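Local coordinates for 2,5-dihydroxypyridine 5,6-dioxygenase (Pseudomonas putida KT2440, PDB 7CN3), which catalyses the iron(II)-dependent oxidative opening of the 2,5-dihydroxypyridine ring between carbons 5 and 6, yielding N-formylmaleamate in aerobic nicotinate degradation, at residues D257-G262 / R313-H318; Y261-I266 / F301-N306; D202-T207 / L229-G234; P60-P65 / C76-L81; H189-F194 / M288-R293. All coordinates share one frame; numbering follows the deposited sequence.

Contact 1. Residues D257-G262 / R313-H318; sequences DPEVYG and RKTPCH. With FE2 (Fe (II) ion), chain L.
Asp257 meets Thr315 at an Asx turn that starts the 3-10 segment 258-261, between helix 243-254 and strand 263-269. Its OD1, approached from above the carboxylate plane, takes the backbone N of Glu259 at 3.2 Å, while OD2 accepts a hydrogen bond from Thr315 OG1. That bond is modelled at a very short 2.4 Å between Thr315 OG1 and Asp257 OD2, so its exact length is doubtful. Thr315 holds OG1 anti to its own N (chi1 -161°), which turns the hydroxyl to the aspartate. Glu259 comes next, sliding past Arg313 in the opposite direction. The two meet through their aliphatic parts, Glu259 CB lying 3.7 Å from Arg313 CD with the charged planes 80° apart, and Glu259 OE1 takes just a weak bond from Lys314 N at 3.4 Å. Val260 pushes CG1 against Thr315 OG1 and Cys317 CB; the 3.4 Å between Val260 CG1 and Cys317 CB is tighter than usual for carbons. A water joins the carbonyls of these last two residues. At Gly262 the Arg313 guanidinium lays one face over CA, which a side chain there would obstruct, and its NE and NH2 bond to Gly304 O and Ile263 O. The partner loop ends at His318, whose NE2 binds the ferrous ion at 2.3 Å.

Contact 2. Residues Y261-I266 / F301-N306; sequences YGISHI and FSTGPN. With FE2 (Fe (II) ion), chain L.
Ser302 and Ser264 lie at the centre of an antiparallel strand pair, the short axes of 263-266 and 301-303 running 153° apart. Ser264 N donates an almost straight bond to Ser302 O at 2.7 Å, coming from above the carbonyl plane, and Gly304 N does the same for Gly262 O at 2.8 Å, here in the carbonyl plane. Ser302 carries OG anti to its backbone N (chi1 176°), and this sends the oxygen to the ferrous ion, 2.2 Å away, while OG also bonds to Leu319 O. Its CB meanwhile sits over one face of the His265 ring, a CH-pi contact 3.6 Å from CB to the ring centroid, and His265 NE2 binds the same metal. Ser302 thereby joins His265, His318 and Asp320 as a protein ligand. On the other side of the strands Phe301 rests CB on Ile266 CG2 at 3.8 Å and takes Ile263 CD1 obliquely at its ring. The pair is internal to its sheet, flanked by strands 194-197 and 319-323, and Ile263 and Phe301 pack onto Ile231 and Leu229 of strand 227-232.

Contact 3. Residues D202-T207 / L229-G234; sequences DSAEGT and LEIEKG
Antiparallel strand pairing joins Gly206 and Thr207 to Ile231 and Glu230 at the start of strand 207-210, an outer strand of a three-stranded sheet. Gly206 and Ile231 form the hydrogen-bonded pair: Ile231 N reaches Gly206 O at 2.8 Å, and Gly206 N reaches Ile231 O at 3.2 Å from above the carbonyl plane. Gly206 turns a corner with backbone angles that call for glycine. Beyond it the contact passes to the tight turn between strands 227-232 and 235-241, where Lys233 and Gly234 have angles close to a type I' turn. Gly234 N bonds on a lone pair of Ala204 O at 2.7 Å. Glu205 bends at chi2 (-91°) and folds its carboxylate back, so that Lys233 N meets OE2 from above the plane at 3.0 Å. An alanine at Glu205 is likely to deprive the Lys233 amide of this acceptor and give the turn more freedom. Since Lys233 NZ stays 4.9 Å from Glu205 OE2, the carboxylate serves here mainly as an acceptor for a backbone amide, with charge attraction probably secondary.

Contact 4. Residues P60-P65 / C76-L81; sequences PAFNHP and CGDTAL
His64 NE2 donates to Asp78 O at 2.7 Å, the one hydrogen bond across this contact. The carbonyl oxygen lies in the plane of the imidazole, whereas the nitrogen stands above the carbonyl plane, and the N-H...O angle of 147° leaves the bond somewhat bent. Next to it, Phe62 covers the facing segment. Having CG anti to the backbone N (chi1 -173°), it turns its ring across 78-80: Thr79 O is over one face, Asp78 CB comes within 3.8 Å of Phe62 CE2, and Phe62 CB touches Ala80 N at 3.7 Å. Further along, Ala80 CB abuts Pro60 O at 3.3 Å. The histidine is steadied in turn by neighbouring rings, since Phe62 CD2 lies 3.4 Å above the His64 plane and Tyr75 stacks on His64. Within 76-81, Thr79 OG1 accepts from Leu81 N in an ST turn. Outside the contact, Ala61 and Asn63 pack on Val3 and Pro2 of a second subunit, and Pro60 on Gln48 of a third. The two legs, running nearly opposite ways without strand pairing, belong to the long excursion between strand 53-58 and helix 85-92, part of a beta-alpha-beta crossover to strand 96-99 in the parallel sheet.

Contact 5. Residues H189-F194 / M288-R293; sequences HWPSGF and MCMDAR. With G6C (5-oxidanyl-1H-pyridin-2-one), chain M.
With CG of His189 anti to its backbone N (chi1 -175°) and Met290 curled through chi2 and chi3 (-60° and -53°), the two side chains come from opposite directions and meet beside the bound hydroxypyridone. Met290 SD lies obliquely to the imidazole, 3.3 Å from His189 CE1, a Met-aromatic contact, and its terminal CE reaches the edge of the Phe194 ring, 3.5 Å from Phe194 CE1. Behind it Pro191, preceded by a cis peptide bond, places CG 3.9 Å from Met290 CB. His189 ND1 gives a nearly straight bond of 2.6 Å to ligand OH, the oxygen on the carbon beside the ring nitrogen, which lies in the imidazole plane. Phe194 offers its edge to the ligand, Phe194 CZ lying 3.7 Å from ligand NE1. Over one face of the same ring sits Arg293 O. Arg293 stretches out from the helix so that its guanidinium faces the pyridone, NE 3.6 Å from ligand CD2; NE also salt-bridges Asp320, an iron ligand, and NH1 bonds to Met288 O at 2.9 Å. A leucine in place of Arg293 would probably leave the Asp320 carboxylate without this mate and freer to turn beside the metal. With His105 and Glu177 supplying further hydrogen bonds to the ligand, these groups form the substrate pocket of a ring-cleaving iron dioxygenase.

Contacts 2 and 5 are buried, contacts 1 and 3 partly so, and contact 4 lies at the surface near other subunits. Contacts 1 and 2 share Tyr261 and Gly262, contact 1 giving one ligand and contact 2 two to the same iron; contact 5 lines the adjoining substrate pocket without touching either. Strand ladders dominate contacts 2 and 3, which meet where Ile263 N bonds to Gly234 O. Contacts 1 and 4 instead join loops through mixed side-chain and backbone bonds, and are linked by Pro316 O and Cys76 N. Contact 5 relies on sulfur, ring and apolar contacts and has no hydrogen bond directly between its segments; His189 bonds to the ligand, while Arg293 turns to Asp320 and Met288 O.

Contact 1. Residues D257-G262 / R313-H318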
# COMPACT_ATOMS: atom_id res chain seq x y z
N ASP C 257 0.71 -19.47 -38.04
CA ASP C 257 1.30 -18.41 -38.85
C ASP C 257 2.65 -18.88 -39.38
O ASP C 257 3.59 -19.04 -38.59
CB ASP C 257 1.43 -17.13 -38.01
CG ASP C 257 1.99 -15.96 -38.79
OD1 ASP C 257 2.28 -16.11 -40.00
OD2 ASP C 257 2.14 -14.87 -38.19
N PRO C 258 2.78 -19.14 -40.68
CA PRO C 258 4.04 -19.72 -41.20
C PRO C 258 5.26 -18.85 -40.94
O PRO C 258 6.39 -19.36 -40.98
CB PRO C 258 3.78 -19.88 -42.70
CG PRO C 258 2.27 -19.89 -42.84
CD PRO C 258 1.76 -19.00 -41.74
N GLU C 259 5.06 -17.57 -40.63
CA GLU C 259 6.16 -16.64 -40.42
C GLU C 259 6.92 -16.88 -39.12
O GLU C 259 8.01 -16.32 -38.96
CB GLU C 259 5.62 -15.22 -40.42
CG GLU C 259 5.11 -14.73 -41.78
CD GLU C 259 4.68 -13.29 -41.70
OE1 GLU C 259 4.86 -12.68 -40.62
OE2 GLU C 259 4.16 -12.76 -42.71
N VAL C 260 6.37 -17.64 -38.18
CA VAL C 260 7.10 -17.88 -36.94
C VAL C 260 8.37 -18.69 -37.20
O VAL C 260 9.27 -18.70 -36.35
CB VAL C 260 6.22 -18.56 -35.87
CG1 VAL C 260 4.85 -17.90 -35.76
CG2 VAL C 260 6.06 -20.05 -36.13
N TYR C 261 8.48 -19.36 -38.35
CA TYR C 261 9.64 -20.20 -38.64
C TYR C 261 10.78 -19.44 -39.32
O TYR C 261 11.84 -20.03 -39.55
CB TYR C 261 9.22 -21.40 -39.50
CG TYR C 261 8.13 -22.24 -38.84
CD1 TYR C 261 8.43 -23.04 -37.76
CD2 TYR C 261 6.82 -22.20 -39.30
CE1 TYR C 261 7.45 -23.79 -37.14
CE2 TYR C 261 5.83 -22.95 -38.69
CZ TYR C 261 6.15 -23.74 -37.61
OH TYR C 261 5.18 -24.49 -36.97
N GLY C 262 10.61 -18.15 -39.61
CA GLY C 262 11.69 -17.41 -40.25
C GLY C 262 12.80 -17.09 -39.26
O GLY C 262 12.56 -16.79 -38.10
N ARG C 313 8.13 -9.68 -41.93
CA ARG C 313 7.38 -10.51 -40.99
C ARG C 313 7.02 -9.76 -39.72
O ARG C 313 7.91 -9.33 -38.96
CB ARG C 313 8.17 -11.78 -40.68
CG ARG C 313 8.44 -12.61 -41.95
CD ARG C 313 8.90 -14.01 -41.60
NE ARG C 313 10.01 -13.97 -40.65
CZ ARG C 313 11.28 -13.81 -40.99
NH1 ARG C 313 11.60 -13.67 -42.27
NH2 ARG C 313 12.23 -13.80 -40.06
N LYS C 314 5.72 -9.65 -39.46
CA LYS C 314 5.19 -9.00 -38.27
C LYS C 314 4.71 -9.99 -37.20
O LYS C 314 4.12 -9.56 -36.21
CB LYS C 314 4.04 -8.07 -38.67
CG LYS C 314 2.85 -8.82 -39.29
CD LYS C 314 1.83 -7.87 -39.92
CE LYS C 314 0.40 -8.21 -39.47
NZ LYS C 314 0.09 -7.69 -38.10
N THR C 315 4.96 -11.29 -37.38
CA THR C 315 4.35 -12.34 -36.57
C THR C 315 4.69 -12.18 -35.08
O THR C 315 5.76 -11.69 -34.72
CB THR C 315 4.82 -13.71 -37.07
OG1 THR C 315 3.93 -14.73 -36.59
CG2 THR C 315 6.25 -14.00 -36.62
N PRO C 316 3.78 -12.59 -34.18
CA PRO C 316 4.02 -12.39 -32.75
C PRO C 316 4.94 -13.42 -32.11
O PRO C 316 5.61 -13.10 -31.12
CB PRO C 316 2.61 -12.47 -32.15
CG PRO C 316 1.84 -13.27 -33.11
CD PRO C 316 2.38 -12.96 -34.46
N CYS C 317 4.97 -14.65 -32.61
CA CYS C 317 5.74 -15.69 -31.94
C CYS C 317 7.23 -15.44 -32.10
O CYS C 317 7.75 -15.42 -33.22
CB CYS C 317 5.41 -17.07 -32.49
SG CYS C 317 6.51 -18.35 -31.81
N HIS C 318 7.92 -15.34 -30.99
CA HIS C 318 9.30 -14.91 -31.03
C HIS C 318 10.16 -15.68 -30.03
O HIS C 318 9.85 -15.69 -28.83
CB HIS C 318 9.36 -13.43 -30.73
CG HIS C 318 10.74 -12.95 -30.62
ND1 HIS C 318 11.34 -12.68 -29.41
CD2 HIS C 318 11.69 -12.81 -31.57
CE1 HIS C 318 12.59 -12.33 -29.63
NE2 HIS C 318 12.82 -12.41 -30.93
FE FE2 L . 15.11 -12.30 -30.94
O HOH W 1 9.18 -17.45 -33.79
O HOH W 2 13.71 -11.18 -32.38
O HOH W 3 15.82 -11.29 -29.06

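Contact 2. Residues Y261-I266 / F301-N306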
# COMPACT_ATOMS: atom_id res chain seq x y z
N TYR C 261 8.48 -19.36 -38.35
CA TYR C 261 9.64 -20.20 -38.64
C TYR C 261 10.78 -19.44 -39.32
O TYR C 261 11.84 -20.03 -39.55
CB TYR C 261 9.22 -21.40 -39.50
CG TYR C 261 8.13 -22.24 -38.84
CD1 TYR C 261 8.43 -23.04 -37.76
CD2 TYR C 261 6.82 -22.20 -39.30
CE1 TYR C 261 7.45 -23.79 -37.14
CE2 TYR C 261 5.83 -22.95 -38.69
CZ TYR C 261 6.15 -23.74 -37.61
OH TYR C 261 5.18 -24.49 -36.97
N GLY C 262 10.61 -18.15 -39.61
CA GLY C 262 11.69 -17.41 -40.25
C GLY C 262 12.80 -17.09 -39.26
O GLY C 262 12.56 -16.79 -38.10
N ILE C 263 14.03 -17.16 -39.73
CA ILE C 263 15.16 -16.81 -38.87
C ILE C 263 15.24 -15.30 -38.76
O ILE C 263 15.15 -14.59 -39.76
CB ILE C 263 16.47 -17.40 -39.41
CG1 ILE C 263 16.39 -18.93 -39.35
CG2 ILE C 263 17.66 -16.86 -38.61
CD1 ILE C 263 16.35 -19.47 -37.96
N SER C 264 15.39 -14.80 -37.53
CA SER C 264 15.51 -13.35 -37.40
C SER C 264 16.96 -12.99 -37.03
O SER C 264 17.87 -13.29 -37.80
CB SER C 264 14.46 -12.81 -36.43
OG SER C 264 14.83 -12.96 -35.08
N HIS C 265 17.22 -12.36 -35.89
CA HIS C 265 18.56 -11.83 -35.67
C HIS C 265 19.54 -12.92 -35.22
O HIS C 265 19.16 -13.90 -34.57
CB HIS C 265 18.53 -10.67 -34.68
CG HIS C 265 18.17 -11.05 -33.28
ND1 HIS C 265 19.08 -11.59 -32.40
CD2 HIS C 265 17.00 -10.95 -32.61
CE1 HIS C 265 18.48 -11.83 -31.25
NE2 HIS C 265 17.22 -11.43 -31.34
N ILE C 266 20.81 -12.73 -35.58
CA ILE C 266 21.91 -13.67 -35.33
C ILE C 266 23.12 -12.86 -34.86
O ILE C 266 23.38 -11.76 -35.36
CB ILE C 266 22.26 -14.47 -36.60
CG1 ILE C 266 22.49 -13.51 -37.77
CG2 ILE C 266 21.17 -15.50 -36.95
CD1 ILE C 266 22.97 -14.18 -39.05
N PHE C 301 20.74 -16.94 -31.97
CA PHE C 301 19.84 -16.69 -33.09
C PHE C 301 18.41 -16.62 -32.57
O PHE C 301 18.11 -16.91 -31.41
CB PHE C 301 19.95 -17.74 -34.18
CG PHE C 301 19.48 -19.09 -33.77
CD1 PHE C 301 20.24 -19.88 -32.93
CD2 PHE C 301 18.27 -19.57 -34.23
CE1 PHE C 301 19.80 -21.14 -32.56
CE2 PHE C 301 17.82 -20.82 -33.87
CZ PHE C 301 18.59 -21.60 -33.03
N SER C 302 17.51 -16.23 -33.46
CA SER C 302 16.17 -15.86 -33.05
C SER C 302 15.24 -16.21 -34.19
O SER C 302 15.66 -16.36 -35.34
CB SER C 302 16.11 -14.36 -32.69
OG SER C 302 14.79 -13.98 -32.37
N THR C 303 13.95 -16.32 -33.87
CA THR C 303 12.93 -16.68 -34.84
C THR C 303 11.80 -15.65 -34.86
O THR C 303 11.53 -14.98 -33.87
CB THR C 303 12.34 -18.04 -34.53
OG1 THR C 303 11.78 -17.97 -33.22
CG2 THR C 303 13.42 -19.12 -34.57
N GLY C 304 11.10 -15.58 -35.99
CA GLY C 304 9.87 -14.84 -36.05
C GLY C 304 9.99 -13.49 -36.73
O GLY C 304 10.30 -13.40 -37.93
N PRO C 305 9.75 -12.42 -35.98
CA PRO C 305 9.59 -11.10 -36.59
C PRO C 305 10.91 -10.44 -36.95
O PRO C 305 11.92 -10.56 -36.25
CB PRO C 305 8.86 -10.30 -35.50
CG PRO C 305 9.35 -10.92 -34.22
CD PRO C 305 9.47 -12.40 -34.53
N ASN C 306 10.89 -9.73 -38.07
CA ASN C 306 12.02 -8.94 -38.52
C ASN C 306 11.55 -7.57 -38.97
O ASN C 306 12.24 -6.89 -39.73
CB ASN C 306 12.78 -9.64 -39.65
CG ASN C 306 11.91 -9.89 -40.89
OD1 ASN C 306 10.74 -9.49 -40.95
ND2 ASN C 306 12.49 -10.57 -41.89
FE FE2 L . 15.11 -12.30 -30.94
O HOH W 4 15.44 -12.11 -40.90
O HOH W 2 13.71 -11.18 -32.38
O HOH W 3 15.82 -11.29 -29.06

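Contact 3. Residues D202-T207 / L229-G234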
# COMPACT_ATOMS: atom_id res chain seq x y z
N ASP C 202 15.35 -14.54 -47.05
CA ASP C 202 15.16 -15.83 -47.70
C ASP C 202 16.49 -16.51 -48.01
O ASP C 202 16.61 -17.22 -49.01
CB ASP C 202 14.31 -15.69 -48.96
CG ASP C 202 13.07 -14.84 -48.72
OD1 ASP C 202 12.26 -15.18 -47.82
OD2 ASP C 202 12.92 -13.79 -49.39
N SER C 203 17.50 -16.34 -47.15
CA SER C 203 18.81 -16.85 -47.56
C SER C 203 19.54 -17.74 -46.55
O SER C 203 20.37 -18.55 -46.96
CB SER C 203 19.73 -15.68 -47.95
OG SER C 203 20.15 -14.98 -46.79
N ALA C 204 19.26 -17.63 -45.25
CA ALA C 204 19.95 -18.48 -44.28
C ALA C 204 19.70 -19.96 -44.57
O ALA C 204 18.60 -20.34 -44.99
CB ALA C 204 19.53 -18.13 -42.86
N GLU C 205 20.73 -20.79 -44.37
CA GLU C 205 20.72 -22.19 -44.79
C GLU C 205 21.52 -23.04 -43.82
O GLU C 205 22.51 -22.59 -43.25
CB GLU C 205 21.32 -22.36 -46.19
CG GLU C 205 20.51 -21.76 -47.31
CD GLU C 205 19.53 -22.75 -47.91
OE1 GLU C 205 19.58 -23.95 -47.53
OE2 GLU C 205 18.71 -22.32 -48.76
N GLY C 206 21.10 -24.30 -43.67
CA GLY C 206 21.88 -25.30 -42.96
C GLY C 206 21.14 -25.87 -41.74
O GLY C 206 19.93 -26.08 -41.77
N THR C 207 21.90 -26.13 -40.68
CA THR C 207 21.39 -26.80 -39.50
C THR C 207 21.87 -26.07 -38.26
O THR C 207 23.04 -25.66 -38.17
CB THR C 207 21.85 -28.28 -39.44
OG1 THR C 207 21.38 -28.98 -40.59
CG2 THR C 207 21.31 -28.97 -38.21
N LEU C 229 17.39 -28.18 -35.74
CA LEU C 229 16.64 -27.28 -36.61
C LEU C 229 17.24 -27.31 -38.02
O LEU C 229 18.40 -26.96 -38.21
CB LEU C 229 16.66 -25.85 -36.07
CG LEU C 229 16.24 -25.62 -34.63
CD1 LEU C 229 16.14 -24.11 -34.32
CD2 LEU C 229 14.91 -26.31 -34.39
N GLU C 230 16.43 -27.69 -38.99
CA GLU C 230 16.81 -27.64 -40.39
C GLU C 230 16.27 -26.36 -41.00
O GLU C 230 15.08 -26.04 -40.83
CB GLU C 230 16.30 -28.88 -41.13
CG GLU C 230 16.92 -30.16 -40.53
CD GLU C 230 16.15 -31.44 -40.86
OE1 GLU C 230 15.03 -31.36 -41.39
OE2 GLU C 230 16.71 -32.53 -40.58
N ILE C 231 17.15 -25.61 -41.68
CA ILE C 231 16.86 -24.29 -42.23
C ILE C 231 17.04 -24.34 -43.74
O ILE C 231 18.04 -24.87 -44.24
CB ILE C 231 17.78 -23.20 -41.65
CG1 ILE C 231 17.95 -23.34 -40.13
CG2 ILE C 231 17.31 -21.80 -42.08
CD1 ILE C 231 16.85 -22.83 -39.35
N GLU C 232 16.09 -23.76 -44.47
CA GLU C 232 16.22 -23.61 -45.92
C GLU C 232 15.65 -22.25 -46.29
O GLU C 232 14.54 -21.91 -45.86
CB GLU C 232 15.48 -24.70 -46.70
CG GLU C 232 16.13 -26.07 -46.65
CD GLU C 232 15.16 -27.19 -47.02
OE1 GLU C 232 14.38 -27.03 -47.98
OE2 GLU C 232 15.20 -28.24 -46.35
N LYS C 233 16.41 -21.50 -47.09
CA LYS C 233 16.00 -20.18 -47.59
C LYS C 233 15.41 -19.32 -46.47
O LYS C 233 14.36 -18.70 -46.63
CB LYS C 233 15.03 -20.32 -48.75
CG LYS C 233 15.57 -21.15 -49.90
CD LYS C 233 14.51 -21.36 -50.95
CE LYS C 233 15.06 -22.14 -52.13
NZ LYS C 233 15.17 -23.59 -51.84
N GLY C 234 16.09 -19.29 -45.33
CA GLY C 234 15.74 -18.38 -44.26
C GLY C 234 14.67 -18.85 -43.29
O GLY C 234 14.34 -18.10 -42.36
O HOH W 5 12.24 -17.89 -48.34

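Contact 4. Residues P60-P65 / C76-L81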
# COMPACT_ATOMS: atom_id res chain seq x y z
N PRO C 60 -2.31 2.16 -20.08
CA PRO C 60 -3.05 0.96 -19.71
C PRO C 60 -2.41 -0.26 -20.37
O PRO C 60 -2.01 -0.21 -21.53
CB PRO C 60 -4.46 1.22 -20.26
CG PRO C 60 -4.47 2.67 -20.68
CD PRO C 60 -3.07 3.04 -20.98
N ALA C 61 -2.32 -1.35 -19.61
CA ALA C 61 -1.74 -2.57 -20.14
C ALA C 61 -2.54 -3.06 -21.34
O ALA C 61 -3.76 -2.87 -21.43
CB ALA C 61 -1.68 -3.66 -19.06
N PHE C 62 -1.85 -3.67 -22.30
CA PHE C 62 -2.47 -4.29 -23.46
C PHE C 62 -2.35 -5.80 -23.34
O PHE C 62 -1.25 -6.32 -23.10
CB PHE C 62 -1.81 -3.83 -24.76
CG PHE C 62 -2.52 -4.30 -25.99
CD1 PHE C 62 -3.57 -3.56 -26.53
CD2 PHE C 62 -2.15 -5.48 -26.62
CE1 PHE C 62 -4.23 -3.99 -27.66
CE2 PHE C 62 -2.81 -5.91 -27.75
CZ PHE C 62 -3.85 -5.17 -28.27
N ASN C 63 -3.47 -6.51 -23.49
CA ASN C 63 -3.46 -7.96 -23.42
C ASN C 63 -3.75 -8.55 -24.78
O ASN C 63 -4.75 -8.21 -25.41
CB ASN C 63 -4.47 -8.50 -22.41
CG ASN C 63 -4.17 -9.94 -22.02
OD1 ASN C 63 -3.16 -10.21 -21.39
ND2 ASN C 63 -5.05 -10.86 -22.41
N HIS C 64 -2.88 -9.44 -25.22
CA HIS C 64 -3.17 -10.25 -26.38
C HIS C 64 -3.92 -11.49 -25.91
O HIS C 64 -3.38 -12.24 -25.08
CB HIS C 64 -1.89 -10.62 -27.09
CG HIS C 64 -0.96 -9.47 -27.31
ND1 HIS C 64 0.13 -9.22 -26.49
CD2 HIS C 64 -0.92 -8.52 -28.28
CE1 HIS C 64 0.78 -8.16 -26.94
NE2 HIS C 64 0.16 -7.72 -28.03
N PRO C 65 -5.15 -11.72 -26.37
CA PRO C 65 -5.90 -12.90 -25.90
C PRO C 65 -5.12 -14.21 -25.97
O PRO C 65 -5.13 -14.99 -25.00
CB PRO C 65 -7.10 -12.94 -26.87
CG PRO C 65 -7.26 -11.56 -27.34
CD PRO C 65 -5.90 -10.91 -27.33
N CYS C 76 5.09 -10.60 -29.47
CA CYS C 76 5.68 -9.40 -30.07
C CYS C 76 4.77 -8.94 -31.22
O CYS C 76 5.04 -9.16 -32.39
CB CYS C 76 7.10 -9.68 -30.55
SG CYS C 76 8.23 -10.18 -29.19
N GLY C 77 3.67 -8.29 -30.85
CA GLY C 77 2.76 -7.75 -31.84
C GLY C 77 2.37 -6.32 -31.54
O GLY C 77 3.22 -5.43 -31.51
N ASP C 78 1.07 -6.10 -31.34
CA ASP C 78 0.60 -4.81 -30.86
C ASP C 78 1.16 -4.55 -29.46
O ASP C 78 1.53 -5.48 -28.73
CB ASP C 78 -0.94 -4.79 -30.83
CG ASP C 78 -1.55 -4.35 -32.16
OD1 ASP C 78 -0.85 -4.37 -33.20
OD2 ASP C 78 -2.76 -3.99 -32.17
N THR C 79 1.25 -3.28 -29.09
CA THR C 79 1.66 -2.90 -27.74
C THR C 79 0.64 -1.91 -27.18
O THR C 79 -0.29 -1.48 -27.88
CB THR C 79 3.07 -2.29 -27.71
OG1 THR C 79 3.08 -1.02 -28.36
CG2 THR C 79 4.09 -3.22 -28.39
N ALA C 80 0.84 -1.51 -25.92
CA ALA C 80 -0.01 -0.47 -25.32
C ALA C 80 0.04 0.85 -26.08
O ALA C 80 -0.84 1.70 -25.89
CB ALA C 80 0.37 -0.26 -23.86
N LEU C 81 1.05 1.05 -26.94
CA LEU C 81 1.18 2.24 -27.78
C LEU C 81 0.38 2.17 -29.06
O LEU C 81 0.09 3.22 -29.67
CB LEU C 81 2.64 2.45 -28.17
CG LEU C 81 3.46 3.58 -27.59
CD1 LEU C 81 4.67 3.79 -28.46
CD2 LEU C 81 2.64 4.84 -27.48

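Contact 5. Residues H189-F194 / M288-R293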
# COMPACT_ATOMS: atom_id res chain seq x y z
N HIS C 189 19.67 -1.48 -23.95
CA HIS C 189 19.02 -2.26 -22.90
C HIS C 189 20.01 -2.45 -21.76
O HIS C 189 21.10 -2.99 -21.97
CB HIS C 189 18.56 -3.62 -23.46
CG HIS C 189 17.78 -4.45 -22.49
ND1 HIS C 189 17.42 -5.76 -22.75
CD2 HIS C 189 17.30 -4.17 -21.25
CE1 HIS C 189 16.75 -6.24 -21.71
NE2 HIS C 189 16.65 -5.29 -20.80
N TRP C 190 19.64 -1.98 -20.57
CA TRP C 190 20.41 -2.27 -19.37
C TRP C 190 19.76 -3.47 -18.69
O TRP C 190 18.61 -3.36 -18.26
CB TRP C 190 20.44 -1.05 -18.45
CG TRP C 190 20.94 -1.23 -16.99
CD1 TRP C 190 21.78 -2.20 -16.49
CD2 TRP C 190 20.64 -0.35 -15.88
NE1 TRP C 190 22.01 -1.99 -15.14
CE2 TRP C 190 21.32 -0.87 -14.74
CE3 TRP C 190 19.87 0.81 -15.74
CZ2 TRP C 190 21.24 -0.27 -13.49
CZ3 TRP C 190 19.80 1.42 -14.48
CH2 TRP C 190 20.47 0.88 -13.39
N PRO C 191 20.43 -4.63 -18.58
CA PRO C 191 21.80 -5.05 -18.93
C PRO C 191 21.94 -5.62 -20.33
O PRO C 191 20.99 -6.21 -20.87
CB PRO C 191 22.08 -6.15 -17.92
CG PRO C 191 20.68 -6.84 -17.77
CD PRO C 191 19.63 -5.77 -18.06
N SER C 192 23.13 -5.50 -20.92
CA SER C 192 23.38 -6.23 -22.16
C SER C 192 24.87 -6.48 -22.37
O SER C 192 25.57 -6.92 -21.46
CB SER C 192 22.74 -5.49 -23.35
OG SER C 192 23.04 -4.11 -23.32
N GLY C 193 25.37 -6.20 -23.57
CA GLY C 193 26.76 -6.48 -23.87
C GLY C 193 26.89 -7.52 -24.96
O GLY C 193 27.52 -8.56 -24.74
N PHE C 194 26.27 -7.28 -26.12
CA PHE C 194 26.29 -8.23 -27.23
C PHE C 194 25.89 -7.48 -28.50
O PHE C 194 25.59 -6.28 -28.48
CB PHE C 194 25.40 -9.46 -26.94
CG PHE C 194 23.91 -9.17 -26.79
CD1 PHE C 194 23.38 -8.73 -25.57
CD2 PHE C 194 23.04 -9.40 -27.85
CE1 PHE C 194 21.99 -8.47 -25.41
CE2 PHE C 194 21.65 -9.17 -27.70
CZ PHE C 194 21.13 -8.70 -26.47
N MET C 288 13.16 -11.48 -18.14
CA MET C 288 13.32 -12.14 -19.43
C MET C 288 14.62 -12.92 -19.56
O MET C 288 14.86 -13.53 -20.61
CB MET C 288 13.21 -11.12 -20.57
CG MET C 288 14.35 -10.14 -20.61
SD MET C 288 14.16 -8.97 -21.98
CE MET C 288 12.72 -8.09 -21.45
N CYS C 289 15.48 -12.91 -18.54
CA CYS C 289 16.75 -13.64 -18.54
C CYS C 289 17.72 -13.09 -19.60
O CYS C 289 18.05 -13.75 -20.60
CB CYS C 289 16.53 -15.14 -18.75
SG CYS C 289 18.03 -16.04 -18.42
N MET C 290 18.21 -11.87 -19.36
CA MET C 290 19.21 -11.28 -20.25
C MET C 290 20.58 -11.97 -20.13
O MET C 290 21.39 -11.87 -21.07
CB MET C 290 19.33 -9.77 -20.00
CG MET C 290 18.13 -9.02 -20.51
SD MET C 290 17.91 -9.24 -22.30
CE MET C 290 19.52 -8.79 -22.89
N ASP C 291 20.84 -12.68 -19.03
CA ASP C 291 22.07 -13.46 -18.91
C ASP C 291 22.19 -14.45 -20.06
O ASP C 291 23.25 -14.59 -20.68
CB ASP C 291 22.08 -14.25 -17.60
CG ASP C 291 22.58 -13.45 -16.43
OD1 ASP C 291 23.81 -13.45 -16.19
OD2 ASP C 291 21.72 -12.89 -15.71
N ALA C 292 21.11 -15.19 -20.31
CA ALA C 292 21.10 -16.17 -21.39
C ALA C 292 21.38 -15.52 -22.74
O ALA C 292 22.06 -16.11 -23.58
CB ALA C 292 19.76 -16.90 -21.40
N ARG C 293 20.88 -14.30 -22.96
CA ARG C 293 21.11 -13.64 -24.25
C ARG C 293 22.54 -13.12 -24.39
O ARG C 293 23.08 -13.10 -25.51
CB ARG C 293 20.13 -12.48 -24.42
CG ARG C 293 18.75 -12.94 -24.79
CD ARG C 293 17.80 -11.77 -25.00
NE ARG C 293 16.46 -12.30 -25.26
CZ ARG C 293 15.58 -12.60 -24.31
NH1 ARG C 293 15.88 -12.40 -23.04
NH2 ARG C 293 14.40 -13.08 -24.64
OB G6C M . 14.94 -9.87 -28.31
CG G6C M . 15.69 -9.14 -27.44
CD1 G6C M . 16.87 -8.57 -27.92
CD2 G6C M . 15.29 -8.97 -26.12
NE1 G6C M . 17.63 -7.85 -27.09
CE2 G6C M . 16.10 -8.22 -25.28
CZ G6C M . 17.27 -7.66 -25.80
OH G6C M . 18.08 -6.91 -25.02